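Local atomic coordinates of methyltransferase (Streptomyces avermitilis, PDB entry 3GIW), a protein that probably transfers methyl groups from S-adenosyl-L-methionine to a substrate that is not known. Residues Gln81-Gly86 against Val109-Asp114. Sequence-based numbering, arbitrary orientation.
Sequences QFLDIG and VYVDND
The carbonyl O of Phe-82 accepts the N-H of Val-109 at 2.9 Å, one rung between the first two strands of a Rossmann-like methyltransferase fold. Helix 95-102 connects these parallel neighbours as a beta-alpha-beta crossover, and the Phe-82 ring packs against it. On the other face, Leu-83 lies alongside Val-109, pointing the same way. With CG anti to the backbone N (chi1 179°), its CD1 sits 3.9 Å from Val-109 CG1 and equally close to Val-111 CG2, bridging two beta-branched residues well suited to a strand. Asp-84 donates its N-H almost straight to Val-109 O. Its side chain returns to the helix-covered face, where OD2 meets the edge of the Tyr-110 ring, 3.7 Å from CD1, with carboxylate and ring 76° apart. This buried acid is satisfied by hydroxyls, OD1 by Thr-165 and OD2 by Thr-87, while His-96 takes up the Tyr-110 OH. The bond from Val-111 N to Asp-84 O is weak, and Thr-87 OG1 also engages that N. Ile-85 turns back to the Leu-83 face, its CD1 4.0 Å from Val-111 CG2, near Met-140 of the S-adenosyl-L-homocysteine site. Just past the strand, Gly-86 donates its N-H to Val-111 O at 2.8 Å; its positive phi of 85° suits glycine, because a CB would jam against the preceding carbonyl O. Asp-112, an S-adenosyl-L-homocysteine-binding residue, brings OD2 to 3.4 Å from Gly-86 C, and this oxygen accepts from Gly-88 N, tying the glycine-bearing loop to the second strand's end. An alanine at Asp-112 would probably leave the Gly-88 N-H without this acceptor and the loop freer to shift. The other oxygen, OD1, closes an Asx turn, using its anti lone pair to accept from Asp-114 N at 2.9 Å.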
ATOM      1  N   GLN A  81      -3.610  16.157   0.784  1.00 12.56           N
ATOM      2  CA  GLN A  81      -2.289  15.813   0.280  1.00 11.28           C
ATOM      3  C   GLN A  81      -1.938  14.397   0.693  1.00 11.92           C
ATOM      4  O   GLN A  81      -2.092  14.023   1.858  1.00 11.57           O
ATOM      5  CB  GLN A  81      -1.239  16.755   0.889  1.00 12.00           C
ATOM      6  CG  GLN A  81      -1.489  18.231   0.601  1.00 12.77           C
ATOM      7  CD  GLN A  81      -0.291  19.072   0.942  1.00 11.59           C
ATOM      8  OE1 GLN A  81       0.318  19.706   0.050  1.00 12.77           O
ATOM      9  NE2 GLN A  81       0.084  19.078   2.237  1.00 11.13           N
ATOM     10  N   PHE A  82      -1.414  13.618  -0.254  1.00 11.81           N
ATOM     11  CA  PHE A  82      -1.090  12.211  -0.029  1.00 12.96           C
ATOM     12  C   PHE A  82       0.286  11.892  -0.606  1.00 11.61           C
ATOM     13  O   PHE A  82       0.614  12.334  -1.719  1.00 12.59           O
ATOM     14  CB  PHE A  82      -2.144  11.311  -0.726  1.00 14.40           C
ATOM     15  CG  PHE A  82      -3.532  11.500  -0.210  1.00 14.18           C
ATOM     16  CD1 PHE A  82      -4.282  12.629  -0.573  1.00 14.13           C
ATOM     17  CD2 PHE A  82      -4.085  10.590   0.681  1.00 14.94           C
ATOM     18  CE1 PHE A  82      -5.579  12.844  -0.068  1.00 14.62           C
ATOM     19  CE2 PHE A  82      -5.367  10.822   1.193  1.00 15.11           C
ATOM     20  CZ  PHE A  82      -6.099  11.919   0.813  1.00 14.37           C
ATOM     21  N   LEU A  83       1.051  11.093   0.135  1.00 11.76           N
ATOM     22  CA  LEU A  83       2.316  10.533  -0.273  1.00 12.08           C
ATOM     23  C   LEU A  83       2.194   9.003  -0.198  1.00 12.37           C
ATOM     24  O   LEU A  83       2.136   8.438   0.887  1.00 13.09           O
ATOM     25  CB  LEU A  83       3.440  11.037   0.633  1.00 13.27           C
ATOM     26  CG  LEU A  83       4.840  10.510   0.329  1.00 12.73           C
ATOM     27  CD1 LEU A  83       5.268  10.630  -1.130  1.00 14.04           C
ATOM     28  CD2 LEU A  83       5.903  11.187   1.245  1.00 14.38           C
ATOM     29  N   ASP A  84       2.169   8.363  -1.371  1.00 12.08           N
ATOM     30  CA  ASP A  84       1.901   6.932  -1.484  1.00 12.36           C
ATOM     31  C   ASP A  84       3.180   6.190  -1.811  1.00 12.69           C
ATOM     32  O   ASP A  84       3.787   6.369  -2.888  1.00 13.82           O
ATOM     33  CB  ASP A  84       0.885   6.699  -2.591  1.00 13.55           C
ATOM     34  CG  ASP A  84       0.397   5.246  -2.677  1.00 16.11           C
ATOM     35  OD1 ASP A  84       0.109   4.621  -1.634  1.00 15.00           O
ATOM     36  OD2 ASP A  84       0.241   4.742  -3.829  1.00 16.80           O
ATOM     37  N   ILE A  85       3.628   5.352  -0.879  1.00 12.21           N
ATOM     38  CA  ILE A  85       4.904   4.665  -0.969  1.00 13.03           C
ATOM     39  C   ILE A  85       4.657   3.210  -1.376  1.00 13.64           C
ATOM     40  O   ILE A  85       4.022   2.464  -0.636  1.00 14.93           O
ATOM     41  CB  ILE A  85       5.670   4.698   0.389  1.00 14.40           C
ATOM     42  CG1 ILE A  85       5.783   6.137   0.897  1.00 15.55           C
ATOM     43  CG2 ILE A  85       7.037   3.963   0.263  1.00 14.54           C
ATOM     44  CD1 ILE A  85       6.527   7.048   0.018  1.00 17.85           C
ATOM     45  N   GLY A  86       5.138   2.805  -2.544  1.00 14.08           N
ATOM     46  CA  GLY A  86       4.850   1.458  -3.062  1.00 14.71           C
ATOM     47  C   GLY A  86       3.517   1.400  -3.799  1.00 14.07           C
ATOM     48  O   GLY A  86       2.653   0.576  -3.520  1.00 16.40           O
ATOM     49  N   VAL A 109       1.513  12.441  -4.494  1.00 11.45           N
ATOM     50  CA  VAL A 109       2.794  11.969  -5.029  1.00 11.97           C
ATOM     51  C   VAL A 109       2.802  10.438  -4.881  1.00 11.96           C
ATOM     52  O   VAL A 109       2.663   9.916  -3.777  1.00 12.79           O
ATOM     53  CB  VAL A 109       4.017  12.568  -4.322  1.00 12.33           C
ATOM     54  CG1 VAL A 109       5.346  11.948  -4.790  1.00 13.06           C
ATOM     55  CG2 VAL A 109       4.044  14.073  -4.506  1.00 13.19           C
ATOM     56  N   TYR A 110       3.044   9.744  -5.999  1.00 10.85           N
ATOM     57  CA  TYR A 110       3.178   8.305  -6.042  1.00 10.82           C
ATOM     58  C   TYR A 110       4.648   7.893  -6.166  1.00 11.35           C
ATOM     59  O   TYR A 110       5.444   8.568  -6.862  1.00 12.23           O
ATOM     60  CB  TYR A 110       2.475   7.833  -7.273  1.00 12.09           C
ATOM     61  CG  TYR A 110       0.977   7.986  -7.333  1.00 11.18           C
ATOM     62  CD1 TYR A 110       0.154   7.131  -6.638  1.00 11.86           C
ATOM     63  CD2 TYR A 110       0.376   8.922  -8.167  1.00 12.22           C
ATOM     64  CE1 TYR A 110      -1.237   7.153  -6.793  1.00 11.79           C
ATOM     65  CE2 TYR A 110      -1.029   8.990  -8.315  1.00 12.30           C
ATOM     66  CZ  TYR A 110      -1.850   8.084  -7.622  1.00 12.34           C
ATOM     67  OH  TYR A 110      -3.226   8.073  -7.758  1.00 13.47           O
ATOM     68  N   VAL A 111       5.010   6.774  -5.553  1.00 12.12           N
ATOM     69  CA  VAL A 111       6.387   6.322  -5.501  1.00 12.67           C
ATOM     70  C   VAL A 111       6.450   4.806  -5.662  1.00 13.04           C
ATOM     71  O   VAL A 111       5.712   4.073  -5.030  1.00 12.85           O
ATOM     72  CB  VAL A 111       7.029   6.682  -4.131  1.00 13.05           C
ATOM     73  CG1 VAL A 111       8.501   6.293  -4.104  1.00 14.92           C
ATOM     74  CG2 VAL A 111       6.826   8.185  -3.807  1.00 13.70           C
ATOM     75  N   ASP A 112       7.302   4.310  -6.555  1.00 12.37           N
ATOM     76  CA  ASP A 112       7.578   2.870  -6.629  1.00 13.81           C
ATOM     77  C   ASP A 112       8.999   2.655  -7.136  1.00 14.64           C
ATOM     78  O   ASP A 112       9.625   3.590  -7.658  1.00 14.79           O
ATOM     79  CB  ASP A 112       6.553   2.116  -7.537  1.00 13.44           C
ATOM     80  CG  ASP A 112       6.346   0.649  -7.143  1.00 15.38           C
ATOM     81  OD1 ASP A 112       7.146  -0.230  -7.502  1.00 17.56           O
ATOM     82  OD2 ASP A 112       5.340   0.333  -6.486  1.00 15.56           O
ATOM     83  N   ASN A 113       9.507   1.438  -6.921  1.00 15.24           N
ATOM     84  CA  ASN A 113      10.812   1.085  -7.458  1.00 17.97           C
ATOM     85  C   ASN A 113      10.775   0.035  -8.584  1.00 16.34           C
ATOM     86  O   ASN A 113      11.821  -0.274  -9.134  1.00 18.35           O
ATOM     87  CB  ASN A 113      11.802   0.698  -6.346  1.00 20.77           C
ATOM     88  CG  ASN A 113      11.483  -0.589  -5.682  1.00 23.69           C
ATOM     89  OD1 ASN A 113      10.426  -1.180  -5.876  1.00 27.42           O
ATOM     90  ND2 ASN A 113      12.409  -1.045  -4.833  1.00 27.44           N
ATOM     91  N   ASP A 114       9.606  -0.497  -8.930  1.00 14.63           N
ATOM     92  CA  ASP A 114       9.498  -1.432 -10.054  1.00 14.45           C
ATOM     93  C   ASP A 114       9.484  -0.612 -11.346  1.00 13.59           C
ATOM     94  O   ASP A 114       8.581   0.191 -11.526  1.00 13.84           O
ATOM     95  CB  ASP A 114       8.239  -2.275  -9.912  1.00 14.33           C
ATOM     96  CG  ASP A 114       8.102  -3.323 -10.998  1.00 15.80           C
ATOM     97  OD1 ASP A 114       8.661  -3.062 -12.077  1.00 15.01           O
ATOM     98  OD2 ASP A 114       7.453  -4.370 -10.747  1.00 17.64           O
TER